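Side-chain contact in centrosomal protein of 104 kDa (Homo sapiens, PDB 5LPH), which is required for ciliogenesis and for structural integrity at the ciliary tip, and interacts with tubulin and Nek1 kinase, this chain being its TOG domain: residues Asp45-Gly48 with Glu49-Ala53. Sequence-based numbering, arbitrary orientation.
Sequences DVLG and ETLVA
Leu47 and Leu51 meet through their methyl ends, Leu47 CD1 lying 4.5 Å from Leu51 CD2, a loose apolar touch between residues on two successive helices. Leu51 has CG anti to the backbone N (chi1 -161°), which carries its branch beside its own carbonyl carbon. Separately, Leu51 CB lies 4.0 Å from Leu47 O. That carbonyl is linked to the new helix by water: the water donates to Leu47 O over 2.8 Å and accepts from Leu51 N at 3.0 Å, so an amide of the helix's first turn is satisfied through solvent. Val52 meets the same junction at Gly48 O. Its CG2, set beside the backbone N and anti to the carbonyl carbon, packs 3.4 Å from Gly48 O, the same oxygen that receives a weak bond from Val52 N, likewise 3.4 Å long though fairly straight at 160°. The positive phi of Gly48 (95°, with psi 152°) breaks the helical path after Leu47, a conformation that glycine readily adopts. Beyond the junction, both leucines rest on Leu96 of helix 83-100, while Val52 packs on Ile44 and Leu32. The arrangement is a glycine-centred helix-to-helix junction, with Gly48 the first residue after helix 41-47 to leave helical angles and the N-cap residue of helix 49-56, at one end of the all-helical TOG domain.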
loop_
_atom_site.group_PDB
_atom_site.type_symbol
_atom_site.label_atom_id
_atom_site.label_comp_id
_atom_site.label_asym_id
_atom_site.label_seq_id
_atom_site.Cartn_x
_atom_site.Cartn_y
_atom_site.Cartn_z
ATOM N N ASP A 45 -8.797 -0.477 26.217
ATOM C CA ASP A 45 -8.146 0.255 27.318
ATOM C C ASP A 45 -7.800 1.695 26.947
ATOM O O ASP A 45 -7.974 2.603 27.753
ATOM C CB ASP A 45 -6.878 -0.468 27.779
ATOM C CG ASP A 45 -7.175 -1.713 28.588
ATOM O OD1 ASP A 45 -8.080 -1.668 29.452
ATOM O OD2 ASP A 45 -6.505 -2.741 28.376
ATOM N N VAL A 46 -7.339 1.898 25.717
ATOM C CA VAL A 46 -6.849 3.203 25.267
ATOM C C VAL A 46 -7.981 4.116 24.789
ATOM O O VAL A 46 -8.018 5.296 25.134
ATOM C CB VAL A 46 -5.805 3.020 24.139
ATOM C CG1 VAL A 46 -5.351 4.361 23.568
ATOM C CG2 VAL A 46 -4.611 2.219 24.649
ATOM N N LEU A 47 -8.888 3.572 23.979
ATOM C CA LEU A 47 -9.957 4.362 23.343
ATOM C C LEU A 47 -11.314 4.262 24.030
ATOM O O LEU A 47 -12.190 5.081 23.752
ATOM C CB LEU A 47 -10.121 3.929 21.883
ATOM C CG LEU A 47 -8.852 3.977 21.036
ATOM C CD1 LEU A 47 -9.139 3.398 19.663
ATOM C CD2 LEU A 47 -8.323 5.400 20.933
ATOM N N GLY A 48 -11.497 3.257 24.886
ATOM C CA GLY A 48 -12.765 3.026 25.576
ATOM C C GLY A 48 -13.611 2.021 24.818
ATOM O O GLY A 48 -13.505 1.899 23.590
ATOM N N GLU A 49 -14.458 1.307 25.550
ATOM C CA GLU A 49 -15.289 0.262 24.965
ATOM C C GLU A 49 -16.339 0.796 23.993
ATOM O O GLU A 49 -16.632 0.141 23.004
ATOM C CB GLU A 49 -15.980 -0.553 26.058
ATOM C CG GLU A 49 -16.657 -1.814 25.539
ATOM C CD GLU A 49 -17.180 -2.706 26.648
ATOM O OE1 GLU A 49 -17.193 -3.941 26.461
ATOM O OE2 GLU A 49 -17.585 -2.175 27.704
ATOM N N THR A 50 -16.902 1.967 24.279
ATOM C CA THR A 50 -17.966 2.557 23.457
ATOM C C THR A 50 -17.505 2.766 22.017
ATOM O O THR A 50 -18.159 2.312 21.078
ATOM C CB THR A 50 -18.457 3.905 24.044
ATOM O OG1 THR A 50 -19.018 3.679 25.340
ATOM C CG2 THR A 50 -19.530 4.560 23.155
ATOM N N LEU A 51 -16.377 3.450 21.861
ATOM C CA LEU A 51 -15.826 3.746 20.544
ATOM C C LEU A 51 -15.438 2.470 19.789
ATOM O O LEU A 51 -15.667 2.381 18.580
ATOM C CB LEU A 51 -14.637 4.704 20.660
ATOM C CG LEU A 51 -14.232 5.452 19.382
ATOM C CD1 LEU A 51 -13.620 6.800 19.741
ATOM C CD2 LEU A 51 -13.276 4.639 18.513
ATOM N N VAL A 52 -14.869 1.486 20.484
ATOM C CA VAL A 52 -14.479 0.226 19.823
ATOM C C VAL A 52 -15.718 -0.552 19.361
ATOM O O VAL A 52 -15.724 -1.105 18.261
ATOM C CB VAL A 52 -13.574 -0.655 20.714
ATOM C CG1 VAL A 52 -13.314 -2.013 20.078
ATOM C CG2 VAL A 52 -12.248 0.046 20.970
ATOM N N ALA A 53 -16.753 -0.585 20.198
ATOM C CA ALA A 53 -18.021 -1.242 19.860
ATOM C C ALA A 53 -18.685 -0.611 18.629
ATOM O O ALA A 53 -19.152 -1.328 17.756
ATOM C CB ALA A 53 -18.975 -1.206 21.048
HETATM O O HOH W 1 -15.008 4.904 24.066
#